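Local coordinates for protein tartronate semialdehyde reductase (Salmonella typhimurium, PDB 1VPD) that probably catalyses the NAD(P)H-dependent reduction of tartronate semialdehyde to D-glycerate, the last step of galactarate degradation, at residues 6-11 with 29-34; 19-24 with 42-47; 65-70 with 95-100; 137-142 with 157-162. All coordinates share one frame; numbering follows the deposited sequence.

Contacts 1, 3 and 4 join neighbouring parallel strands of one sheet, whereas contact 2 pairs two helices outside it. Contact 3 is the most deeply buried of these strand pairs and has a polar network centred on D97. Contact 1 is sealed mainly by backbone bonds and aliphatic side chains, and its K7 end is exposed. In contact 4 two serines and their waters occupy one face and valines the other. Contact 2 is partly exposed and rests on a salt bridge. Strand 7-11 bonds to strand 64-67, linking contacts 1 and 3, while M20 and L24 of helix 17-26 pack against I66, M98 and M158, tying contact 2 to contacts 3 and 4.

Contact 1. Residues 6-11 with 29-34; sequences MKVGFI and YSLVVS
V8 carries CG1 anti to its backbone N (chi1 174°), while L31 holds CG anti to its carbonyl carbon (chi1 -59°). The two side chains therefore run alongside each other on one face of the sheet, V8 CB 3.6 Å from L31 CD2. Two pairs further along, on the same face, V33 CG1 is also anti to the carbonyl carbon and reaches F10 CB at 4.0 Å. The F10 ring itself leads off toward M20 and L24 of helix 17-26. On the face bearing K7 and V32, the lysine chain is extended beyond CG and crosses V32 obliquely, CD lying 4.0 Å from V32 CG2; its NZ goes on to a salt bridge with E50.

Backbone bonds fix the register. V8 N donates to S30 O at 2.9 Å, nearly along the C=O axis and almost straight (171°). V8 O then receives V32 N at 2.9 Å, from above its carbonyl plane. F10 N to V32 O, 3.0 Å, repeats that approach, whereas S34 N meets F10 O in the carbonyl plane at 3.0 Å. G9 adds a CA-H...O contact, its CA 3.3 Å from V32 O.

Two parallel strands bridged by helix 17-26 make the first beta-alpha-beta unit of a Rossmann fold, and strand 7-11 runs into the glycine-rich turn predicted to bind NAD(+).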
loop_
_atom_site.group_PDB
_atom_site.type_symbol
_atom_site.label_atom_id
_atom_site.label_comp_id
_atom_site.label_asym_id
_atom_site.label_seq_id
_atom_site.Cartn_x
_atom_site.Cartn_y
_atom_site.Cartn_z
HETATM N N MSE A 6 -8.176 -19.713 -15.549
HETATM C CA MSE A 6 -7.387 -18.663 -14.842
HETATM C C MSE A 6 -6.664 -19.279 -13.641
HETATM O O MSE A 6 -7.300 -19.595 -12.642
HETATM C CB MSE A 6 -8.311 -17.513 -14.365
HETATM C CG MSE A 6 -8.075 -16.147 -15.032
HETATM SE SE MSE A 6 -8.794 -14.637 -13.986
HETATM C CE MSE A 6 -9.842 -13.730 -15.392
ATOM N N LYS A 7 -5.355 -19.516 -13.755
ATOM C CA LYS A 7 -4.510 -19.629 -12.557
ATOM C C LYS A 7 -3.960 -18.198 -12.424
ATOM O O LYS A 7 -3.568 -17.577 -13.409
ATOM C CB LYS A 7 -3.386 -20.668 -12.652
ATOM C CG LYS A 7 -3.733 -22.018 -12.003
ATOM C CD LYS A 7 -2.604 -23.042 -12.077
ATOM C CE LYS A 7 -3.130 -24.465 -11.766
ATOM N NZ LYS A 7 -2.064 -25.410 -11.315
ATOM N N VAL A 8 -3.994 -17.678 -11.203
ATOM C CA VAL A 8 -3.581 -16.307 -10.904
ATOM C C VAL A 8 -2.282 -16.361 -10.103
ATOM O O VAL A 8 -2.216 -17.021 -9.072
ATOM C CB VAL A 8 -4.652 -15.605 -10.054
ATOM C CG1 VAL A 8 -4.169 -14.224 -9.611
ATOM C CG2 VAL A 8 -5.955 -15.493 -10.800
ATOM N N GLY A 9 -1.249 -15.664 -10.578
ATOM C CA GLY A 9 0.015 -15.585 -9.879
ATOM C C GLY A 9 -0.125 -14.531 -8.799
ATOM O O GLY A 9 -0.841 -13.562 -9.008
ATOM N N PHE A 10 0.540 -14.725 -7.664
ATOM C CA PHE A 10 0.533 -13.704 -6.607
ATOM C C PHE A 10 1.889 -13.698 -5.937
ATOM O O PHE A 10 2.265 -14.674 -5.277
ATOM C CB PHE A 10 -0.589 -13.982 -5.606
ATOM C CG PHE A 10 -1.055 -12.762 -4.850
ATOM C CD1 PHE A 10 -2.350 -12.307 -5.007
ATOM C CD2 PHE A 10 -0.204 -12.080 -3.994
ATOM C CE1 PHE A 10 -2.805 -11.197 -4.309
ATOM C CE2 PHE A 10 -0.661 -10.942 -3.304
ATOM C CZ PHE A 10 -1.965 -10.530 -3.459
ATOM N N ILE A 11 2.650 -12.611 -6.110
ATOM C CA ILE A 11 4.005 -12.534 -5.605
ATOM C C ILE A 11 4.066 -11.355 -4.637
ATOM O O ILE A 11 3.867 -10.211 -5.048
ATOM C CB ILE A 11 5.014 -12.349 -6.744
ATOM C CG1 ILE A 11 4.924 -13.513 -7.742
ATOM C CG2 ILE A 11 6.413 -12.267 -6.192
ATOM C CD1 ILE A 11 5.778 -13.340 -8.966
ATOM N N TYR A 29 -10.648 -18.331 -6.647
ATOM C CA TYR A 29 -9.536 -18.287 -7.596
ATOM C C TYR A 29 -8.469 -19.301 -7.228
ATOM O O TYR A 29 -8.235 -19.574 -6.051
ATOM C CB TYR A 29 -8.936 -16.868 -7.675
ATOM C CG TYR A 29 -9.888 -15.868 -8.284
ATOM C CD1 TYR A 29 -9.988 -15.737 -9.653
ATOM C CD2 TYR A 29 -10.711 -15.074 -7.489
ATOM C CE1 TYR A 29 -10.877 -14.854 -10.233
ATOM C CE2 TYR A 29 -11.605 -14.171 -8.064
ATOM C CZ TYR A 29 -11.679 -14.067 -9.437
ATOM O OH TYR A 29 -12.542 -13.185 -10.049
ATOM N N SER A 30 -7.826 -19.873 -8.242
ATOM C CA SER A 30 -6.683 -20.751 -8.031
ATOM C C SER A 30 -5.410 -19.925 -8.139
ATOM O O SER A 30 -5.201 -19.249 -9.146
ATOM C CB SER A 30 -6.661 -21.866 -9.080
ATOM O OG SER A 30 -7.867 -22.607 -8.999
ATOM N N LEU A 31 -4.579 -19.970 -7.108
ATOM C CA LEU A 31 -3.378 -19.143 -7.040
ATOM C C LEU A 31 -2.113 -19.959 -7.100
ATOM O O LEU A 31 -2.061 -21.091 -6.614
ATOM C CB LEU A 31 -3.337 -18.311 -5.749
ATOM C CG LEU A 31 -4.460 -17.333 -5.433
ATOM C CD1 LEU A 31 -3.988 -16.369 -4.345
ATOM C CD2 LEU A 31 -4.934 -16.567 -6.609
ATOM N N VAL A 32 -1.092 -19.374 -7.709
ATOM C CA VAL A 32 0.274 -19.829 -7.577
ATOM C C VAL A 32 1.065 -18.652 -6.986
ATOM O O VAL A 32 1.200 -17.607 -7.627
ATOM C CB VAL A 32 0.895 -20.277 -8.920
ATOM C CG1 VAL A 32 2.216 -20.960 -8.677
ATOM C CG2 VAL A 32 -0.051 -21.204 -9.677
ATOM N N VAL A 33 1.595 -18.851 -5.786
ATOM C CA VAL A 33 2.143 -17.767 -4.975
ATOM C C VAL A 33 3.625 -17.886 -4.694
ATOM O O VAL A 33 4.219 -18.971 -4.738
ATOM C CB VAL A 33 1.352 -17.609 -3.645
ATOM C CG1 VAL A 33 -0.112 -17.538 -3.905
ATOM C CG2 VAL A 33 1.669 -18.714 -2.627
ATOM N N SER A 34 4.249 -16.734 -4.437
ATOM C CA SER A 34 5.615 -16.689 -3.961
ATOM C C SER A 34 5.826 -15.472 -3.062
ATOM O O SER A 34 5.071 -14.503 -3.122
ATOM C CB SER A 34 6.604 -16.659 -5.107
ATOM O OG SER A 34 7.927 -16.685 -4.605
#

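Contact 2. Residues 19-24 with 42-47; sequences PMSKNL and ADVIAA
Two helices of the Rossmann domain, 17-26 and 38-46, run nearly parallel here, their axes 10.2 Å apart and inclined by 16°. At that separation side chains alone touch, and K22 reaches farthest.

The ionic part is a salt bridge near the surface. K22 starts with CG anti to its carbonyl carbon and is extended from there to the ammonium group, so that its tip reaches the other helix. D43 has CG anti to its backbone N, and the two side chains cross at about a right angle. K22 NZ donates to D43 OD2 over 2.6 Å, coming from above the carboxylate plane by 30°. The approach is close enough to bring K22 CE within 2.9 Å of the same oxygen. D43 OD1 has a salt bridge of its own to K18, so one carboxylate is held by two lysines, which would tend to keep it ionised. This describes one of two conformers of D43.

Among the apolar contacts, the aliphatic part of K22 passes A47, with CG 4.3 Å from A47 CB. V44 is the buried residue of its helix here, and also packs on K18 and L25 of helix 17-26 and on V33 of strand 30-34.

A polar atom meets methyls in the third group. S21 OG takes the crowded position between the backbone N and the carbonyl carbon (chi1 72°) and hydrogen-bonds K18 O. The same OG rests between both methyls of V44, 3.5 Å from CG1 and 3.6 Å from CG2.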
loop_
_atom_site.group_PDB
_atom_site.type_symbol
_atom_site.label_atom_id
_atom_site.label_comp_id
_atom_site.label_asym_id
_atom_site.label_seq_id
_atom_site.Cartn_x
_atom_site.Cartn_y
_atom_site.Cartn_z
ATOM N N PRO A 19 -3.209 -11.299 3.348
ATOM C CA PRO A 19 -4.678 -11.307 3.431
ATOM C C PRO A 19 -5.395 -11.099 2.105
ATOM O O PRO A 19 -6.493 -11.648 1.920
ATOM C CB PRO A 19 -5.000 -10.196 4.442
ATOM C CG PRO A 19 -3.763 -9.353 4.493
ATOM C CD PRO A 19 -2.609 -10.278 4.230
HETATM N N MSE A 20 -4.807 -10.323 1.196
HETATM C CA MSE A 20 -5.375 -10.131 -0.113
HETATM C C MSE A 20 -5.441 -11.468 -0.881
HETATM O O MSE A 20 -6.473 -11.810 -1.451
HETATM C CB MSE A 20 -4.553 -9.103 -0.876
HETATM C CG MSE A 20 -4.787 -7.676 -0.324
HETATM SE SE MSE A 20 -3.407 -6.429 -0.956
HETATM C CE MSE A 20 -4.088 -6.097 -2.731
ATOM N N SER A 21 -4.336 -12.200 -0.866
ATOM C CA SER A 21 -4.276 -13.505 -1.532
ATOM C C SER A 21 -5.310 -14.462 -0.935
ATOM O O SER A 21 -5.950 -15.222 -1.680
ATOM C CB SER A 21 -2.862 -14.099 -1.476
ATOM O OG SER A 21 -2.494 -14.559 -0.192
ATOM N N LYS A 22 -5.494 -14.413 0.385
ATOM C CA LYS A 22 -6.468 -15.278 1.047
ATOM C C LYS A 22 -7.898 -14.921 0.644
ATOM O O LYS A 22 -8.735 -15.806 0.465
ATOM C CB LYS A 22 -6.278 -15.265 2.562
ATOM C CG LYS A 22 -5.018 -15.965 2.992
ATOM C CD LYS A 22 -4.960 -16.048 4.486
ATOM C CE LYS A 22 -3.692 -16.686 4.944
ATOM N NZ LYS A 22 -3.502 -16.498 6.401
ATOM N N ASN A 23 -8.186 -13.637 0.418
ATOM C CA ASN A 23 -9.482 -13.267 -0.106
ATOM C C ASN A 23 -9.739 -13.777 -1.522
ATOM O O ASN A 23 -10.882 -14.110 -1.857
ATOM C CB ASN A 23 -9.718 -11.749 0.006
ATOM C CG ASN A 23 -10.036 -11.340 1.428
ATOM O OD1 ASN A 23 -10.647 -12.128 2.173
ATOM N ND2 ASN A 23 -9.620 -10.117 1.831
ATOM N N LEU A 24 -8.699 -13.854 -2.349
ATOM C CA LEU A 24 -8.845 -14.407 -3.693
ATOM C C LEU A 24 -9.156 -15.898 -3.596
ATOM O O LEU A 24 -10.003 -16.396 -4.337
ATOM C CB LEU A 24 -7.584 -14.200 -4.535
ATOM C CG LEU A 24 -7.274 -12.769 -5.002
ATOM C CD1 LEU A 24 -6.044 -12.769 -5.898
ATOM C CD2 LEU A 24 -8.450 -12.106 -5.696
ATOM N N ALA A 42 4.048 -20.838 3.048
ATOM C CA ALA A 42 3.426 -22.001 3.703
ATOM C C ALA A 42 2.033 -21.695 4.229
ATOM O O ALA A 42 1.117 -22.494 4.101
ATOM C CB ALA A 42 4.300 -22.522 4.804
ATOM N N ASP A 43 1.864 -20.501 4.792
ATOM C CA ASP A 43 0.575 -20.065 5.311
ATOM C C ASP A 43 -0.471 -19.990 4.200
ATOM O O ASP A 43 -1.607 -20.414 4.358
ATOM C CB ASP A 43 0.767 -18.689 5.961
ATOM C CG ASP A 43 -0.465 -18.189 6.661
ATOM O OD1 ASP A 43 -0.308 -17.611 7.757
ATOM O OD2 ASP A 43 -1.624 -18.301 6.203
ATOM N N VAL A 44 -0.094 -19.425 3.056
ATOM C CA VAL A 44 -1.027 -19.243 1.976
ATOM C C VAL A 44 -1.302 -20.576 1.245
ATOM O O VAL A 44 -2.414 -20.806 0.810
ATOM C CB VAL A 44 -0.571 -18.090 1.026
ATOM C CG1 VAL A 44 -1.515 -17.931 -0.117
ATOM C CG2 VAL A 44 -0.493 -16.763 1.816
ATOM N N ILE A 45 -0.312 -21.453 1.155
ATOM C CA ILE A 45 -0.592 -22.795 0.607
ATOM C C ILE A 45 -1.540 -23.551 1.528
ATOM O O ILE A 45 -2.394 -24.270 1.061
ATOM C CB ILE A 45 0.731 -23.628 0.569
ATOM C CG1 ILE A 45 1.644 -23.195 -0.572
ATOM C CG2 ILE A 45 0.448 -25.153 0.481
ATOM C CD1 ILE A 45 3.034 -23.816 -0.489
ATOM N N ALA A 46 -1.420 -23.349 2.832
ATOM C CA ALA A 46 -2.337 -23.998 3.776
ATOM C C ALA A 46 -3.782 -23.533 3.554
ATOM O O ALA A 46 -4.717 -24.284 3.817
ATOM C CB ALA A 46 -1.876 -23.770 5.209
ATOM N N ALA A 47 -3.976 -22.319 3.021
ATOM C CA ALA A 47 -5.311 -21.827 2.654
ATOM C C ALA A 47 -5.777 -22.256 1.272
ATOM O O ALA A 47 -6.882 -21.913 0.861
ATOM C CB ALA A 47 -5.376 -20.283 2.756
#

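Contact 3. Residues 65-70 with 95-100; sequences IITMLP and LIDMSS
Neighbouring parallel strands, 64-67 and 94-97, meet here in the buried interior of the sheet and continue side by side as loops beyond their C-terminal ends. I96 N donates to I65 O and M98 N to T67 O, each at 2.8 Å and nearly along the C=O axis. Between them T67 N reaches I96 O from above the carbonyl plane. On the face of I66 and I96, the I66 side chain crosses M98 obliquely, its CG2 methyl 3.6 Å from M98 SE, the selenium.

D97 OD1 is the polar hub on the other face, taking three donors. T67 puts OG1 in the crowded position between backbone N and carbonyl carbon (chi1 45°) and donates to OD1 at 2.7 Å from above the carboxylate plane. S99 OG uses the syn lone pair of OD1 at 2.6 Å. S99 N, 3.1 Å from OD1, closes an Asx turn from farther above the plane. S99 OG in turn accepts L69 N at 2.8 Å, so the carboxylate positions a serine that grips the opposite loop. Beyond it a water donates to L69 O and accepts S100 N at 3.0 Å.

These loops at the C-terminal strand ends are where Rossmann domains place the cofactor: S100 is predicted to bind NAD(+), its side chain lies near K175, the predicted catalytic lysine, and K243 hydrogen-bonds S100 O.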
loop_
_atom_site.group_PDB
_atom_site.type_symbol
_atom_site.label_atom_id
_atom_site.label_comp_id
_atom_site.label_asym_id
_atom_site.label_seq_id
_atom_site.Cartn_x
_atom_site.Cartn_y
_atom_site.Cartn_z
ATOM N N ILE A 65 -0.784 -12.149 -13.262
ATOM C CA ILE A 65 0.053 -12.210 -12.074
ATOM C C ILE A 65 -0.146 -10.902 -11.332
ATOM O O ILE A 65 -0.058 -9.839 -11.939
ATOM C CB ILE A 65 1.543 -12.348 -12.442
ATOM C CG1 ILE A 65 1.787 -13.633 -13.236
ATOM C CG2 ILE A 65 2.412 -12.379 -11.190
ATOM C CD1 ILE A 65 2.527 -13.414 -14.498
ATOM N N ILE A 66 -0.440 -10.996 -10.047
ATOM C CA ILE A 66 -0.434 -9.832 -9.144
ATOM C C ILE A 66 0.895 -9.753 -8.392
ATOM O O ILE A 66 1.381 -10.756 -7.881
ATOM C CB ILE A 66 -1.612 -9.947 -8.144
ATOM C CG1 ILE A 66 -2.943 -9.799 -8.871
ATOM C CG2 ILE A 66 -1.480 -8.941 -6.969
ATOM C CD1 ILE A 66 -4.110 -10.357 -8.083
ATOM N N THR A 67 1.476 -8.549 -8.300
ATOM C CA THR A 67 2.619 -8.314 -7.406
ATOM C C THR A 67 2.181 -7.350 -6.317
ATOM O O THR A 67 1.414 -6.437 -6.583
ATOM C CB THR A 67 3.841 -7.752 -8.133
ATOM O OG1 THR A 67 3.459 -6.696 -9.039
ATOM C CG2 THR A 67 4.493 -8.823 -9.017
HETATM N N MSE A 68 2.644 -7.586 -5.097
HETATM C CA MSE A 68 2.406 -6.688 -3.968
HETATM C C MSE A 68 3.729 -6.592 -3.224
HETATM O O MSE A 68 4.017 -7.387 -2.328
HETATM C CB MSE A 68 1.259 -7.191 -3.083
HETATM C CG MSE A 68 0.944 -6.364 -1.811
HETATM SE SE MSE A 68 0.904 -4.516 -2.159
HETATM C CE MSE A 68 -0.930 -4.175 -2.110
ATOM N N LEU A 69 4.536 -5.607 -3.620
ATOM C CA LEU A 69 5.913 -5.469 -3.179
ATOM C C LEU A 69 6.174 -4.037 -2.663
ATOM O O LEU A 69 5.359 -3.145 -2.900
ATOM C CB LEU A 69 6.844 -5.819 -4.332
ATOM C CG LEU A 69 6.686 -7.259 -4.853
ATOM C CD1 LEU A 69 7.361 -7.438 -6.212
ATOM C CD2 LEU A 69 7.244 -8.232 -3.820
ATOM N N PRO A 70 7.268 -3.842 -1.928
ATOM C CA PRO A 70 7.472 -2.571 -1.221
ATOM C C PRO A 70 7.783 -1.336 -2.061
ATOM O O PRO A 70 7.425 -0.237 -1.619
ATOM C CB PRO A 70 8.663 -2.855 -0.292
ATOM C CG PRO A 70 9.009 -4.264 -0.414
ATOM C CD PRO A 70 8.311 -4.826 -1.590
ATOM N N LEU A 95 0.422 -8.336 -16.090
ATOM C CA LEU A 95 0.884 -8.037 -14.735
ATOM C C LEU A 95 -0.028 -6.970 -14.147
ATOM O O LEU A 95 -0.202 -5.909 -14.758
ATOM C CB LEU A 95 2.315 -7.519 -14.731
ATOM C CG LEU A 95 2.835 -6.912 -13.410
ATOM C CD1 LEU A 95 2.881 -7.946 -12.308
ATOM C CD2 LEU A 95 4.218 -6.317 -13.632
ATOM N N ILE A 96 -0.600 -7.265 -12.990
ATOM C CA ILE A 96 -1.313 -6.286 -12.180
ATOM C C ILE A 96 -0.409 -5.989 -11.000
ATOM O O ILE A 96 -0.338 -6.752 -10.021
ATOM C CB ILE A 96 -2.701 -6.791 -11.728
ATOM C CG1 ILE A 96 -3.562 -7.185 -12.929
ATOM C CG2 ILE A 96 -3.459 -5.714 -10.928
ATOM C CD1 ILE A 96 -4.895 -7.738 -12.534
ATOM N N ASP A 97 0.337 -4.901 -11.092
ATOM C CA ASP A 97 1.193 -4.523 -9.969
ATOM C C ASP A 97 0.375 -3.681 -9.011
ATOM O O ASP A 97 -0.087 -2.595 -9.368
ATOM C CB ASP A 97 2.434 -3.760 -10.442
ATOM C CG ASP A 97 3.368 -3.400 -9.304
ATOM O OD1 ASP A 97 3.353 -4.104 -8.242
ATOM O OD2 ASP A 97 4.145 -2.421 -9.405
HETATM N N MSE A 98 0.193 -4.191 -7.799
HETATM C CA MSE A 98 -0.581 -3.527 -6.762
HETATM C C MSE A 98 0.311 -2.848 -5.718
HETATM O O MSE A 98 -0.180 -2.326 -4.712
HETATM C CB MSE A 98 -1.543 -4.530 -6.122
HETATM C CG MSE A 98 -2.495 -5.144 -7.189
HETATM SE SE MSE A 98 -3.919 -6.270 -6.537
HETATM C CE MSE A 98 -5.242 -4.895 -6.164
ATOM N N SER A 99 1.609 -2.816 -5.996
ATOM C CA SER A 99 2.595 -2.106 -5.180
ATOM C C SER A 99 2.413 -0.602 -5.311
ATOM O O SER A 99 1.963 -0.090 -6.342
ATOM C CB SER A 99 4.010 -2.453 -5.648
ATOM O OG SER A 99 4.194 -3.856 -5.818
ATOM N N SER A 100 2.813 0.118 -4.275
ATOM C CA SER A 100 2.921 1.561 -4.343
ATOM C C SER A 100 4.323 1.925 -4.803
ATOM O O SER A 100 5.295 1.739 -4.046
ATOM C CB SER A 100 2.663 2.164 -2.971
ATOM O OG SER A 100 1.378 1.833 -2.504
HETATM O O HOH W 1 3.806 -1.079 -1.742
#

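Contact 4. Residues 137-142 with 157-162; sequences LSVMVG and AMAGSV
V139 enters the contact at CB, which lies 3.7 Å from S161 O and 3.9 Å from V162 CG2. From there the two methyls part. CG2, anti to the carbonyl carbon and beside the backbone N, runs along the partner segment to A159 CB at 3.7 Å. CG1, anti to the backbone N (chi1 -177°), instead packs on M98. Further along, the V141 and V162 side chains cross obliquely, V141 CG2 4.1 Å from V162 CG1, so that valines of both strands share this apolar side.

The backbone of V139 is held as well: its N donates to S161 O over 2.9 Å, from above the carbonyl plane. L137 O accepts G160 N at 2.8 Å through a bent bond (138°) and S161 N through a weak one. These converging donors sit where the chain turns a corner at G160 before strand 161-166 sets off.

The face bearing S138 and S161 is polar and partly exposed. One water bonds S138 OG at 2.7 Å and S161 OG weakly. A second donates to V139 O at 2.8 Å and also bonds S161 OG, thus spanning the strands beside their direct bond.

The two parallel strands and the intervening helix 145-156 form a beta-alpha-beta unit at the edge of the sheet. That helix packs on V141 and V162 through F148, helix 17-26 lies against L137 and M158 through M20, and antiparallel strand 119-126 bonds along the other edge of strand 137-142.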
loop_
_atom_site.group_PDB
_atom_site.type_symbol
_atom_site.label_atom_id
_atom_site.label_comp_id
_atom_site.label_asym_id
_atom_site.label_seq_id
_atom_site.Cartn_x
_atom_site.Cartn_y
_atom_site.Cartn_z
ATOM N N LEU A 137 -10.696 -2.854 0.785
ATOM C CA LEU A 137 -9.731 -1.924 0.177
ATOM C C LEU A 137 -10.322 -1.141 -0.982
ATOM O O LEU A 137 -11.151 -1.661 -1.723
ATOM C CB LEU A 137 -8.536 -2.694 -0.389
ATOM C CG LEU A 137 -7.654 -3.447 0.583
ATOM C CD1 LEU A 137 -6.680 -4.346 -0.172
ATOM C CD2 LEU A 137 -6.896 -2.487 1.465
ATOM N N SER A 138 -9.868 0.099 -1.161
ATOM C CA SER A 138 -10.048 0.815 -2.409
ATOM C C SER A 138 -8.827 0.543 -3.295
ATOM O O SER A 138 -7.677 0.578 -2.826
ATOM C CB SER A 138 -10.204 2.315 -2.178
ATOM O OG SER A 138 -11.506 2.635 -1.732
ATOM N N VAL A 139 -9.085 0.294 -4.567
ATOM C CA VAL A 139 -8.074 0.035 -5.572
ATOM C C VAL A 139 -8.189 1.126 -6.622
ATOM O O VAL A 139 -9.288 1.482 -7.061
ATOM C CB VAL A 139 -8.291 -1.379 -6.204
ATOM C CG1 VAL A 139 -7.210 -1.702 -7.191
ATOM C CG2 VAL A 139 -8.343 -2.429 -5.119
HETATM N N MSE A 140 -7.044 1.666 -7.022
HETATM C CA MSE A 140 -6.972 2.787 -7.950
HETATM C C MSE A 140 -6.019 2.392 -9.068
HETATM O O MSE A 140 -4.880 2.068 -8.810
HETATM C CB MSE A 140 -6.519 4.058 -7.208
HETATM C CG MSE A 140 -5.172 3.933 -6.487
HETATM SE SE MSE A 140 -5.123 4.885 -4.763
HETATM C CE MSE A 140 -6.446 3.859 -3.805
ATOM N N VAL A 141 -6.492 2.428 -10.317
ATOM C CA VAL A 141 -5.838 1.700 -11.402
ATOM C C VAL A 141 -5.513 2.565 -12.605
ATOM O O VAL A 141 -6.353 3.346 -13.058
ATOM C CB VAL A 141 -6.754 0.537 -11.889
ATOM C CG1 VAL A 141 -5.991 -0.352 -12.850
ATOM C CG2 VAL A 141 -7.310 -0.243 -10.697
ATOM N N GLY A 142 -4.304 2.418 -13.137
ATOM C CA GLY A 142 -3.974 2.954 -14.436
ATOM C C GLY A 142 -3.706 1.837 -15.431
ATOM O O GLY A 142 -3.336 0.715 -15.054
ATOM N N ALA A 157 -12.533 -8.799 -6.007
ATOM C CA ALA A 157 -12.564 -9.838 -4.984
ATOM C C ALA A 157 -11.759 -9.515 -3.723
ATOM O O ALA A 157 -11.966 -10.143 -2.675
ATOM C CB ALA A 157 -12.104 -11.179 -5.576
HETATM N N MSE A 158 -10.858 -8.527 -3.811
HETATM C CA MSE A 158 -10.045 -8.085 -2.673
HETATM C C MSE A 158 -10.504 -6.745 -2.085
HETATM O O MSE A 158 -9.907 -6.265 -1.106
HETATM C CB MSE A 158 -8.588 -7.934 -3.114
HETATM C CG MSE A 158 -7.905 -9.257 -3.447
HETATM SE SE MSE A 158 -6.226 -9.032 -4.391
HETATM C CE MSE A 158 -6.923 -8.308 -6.029
ATOM N N ALA A 159 -11.555 -6.169 -2.656
ATOM C CA ALA A 159 -11.826 -4.740 -2.520
ATOM C C ALA A 159 -13.288 -4.379 -2.290
ATOM O O ALA A 159 -14.212 -5.114 -2.685
ATOM C CB ALA A 159 -11.350 -4.043 -3.789
ATOM N N GLY A 160 -13.487 -3.204 -1.693
ATOM C CA GLY A 160 -14.779 -2.538 -1.683
ATOM C C GLY A 160 -15.022 -1.655 -2.888
ATOM O O GLY A 160 -16.169 -1.311 -3.193
ATOM N N SER A 161 -13.959 -1.251 -3.578
ATOM C CA SER A 161 -14.049 -0.332 -4.700
ATOM C C SER A 161 -12.842 -0.523 -5.622
ATOM O O SER A 161 -11.730 -0.654 -5.142
ATOM C CB SER A 161 -14.052 1.127 -4.200
ATOM O OG SER A 161 -14.038 2.028 -5.285
ATOM N N VAL A 162 -13.078 -0.558 -6.931
ATOM C CA VAL A 162 -12.023 -0.615 -7.938
ATOM C C VAL A 162 -12.327 0.410 -9.018
ATOM O O VAL A 162 -13.348 0.315 -9.710
ATOM C CB VAL A 162 -11.876 -2.021 -8.552
ATOM C CG1 VAL A 162 -10.757 -2.050 -9.574
ATOM C CG2 VAL A 162 -11.631 -3.062 -7.471
HETATM O O HOH W 2 -13.200 4.396 -2.965
HETATM O O HOH W 3 -11.346 2.593 -5.531
#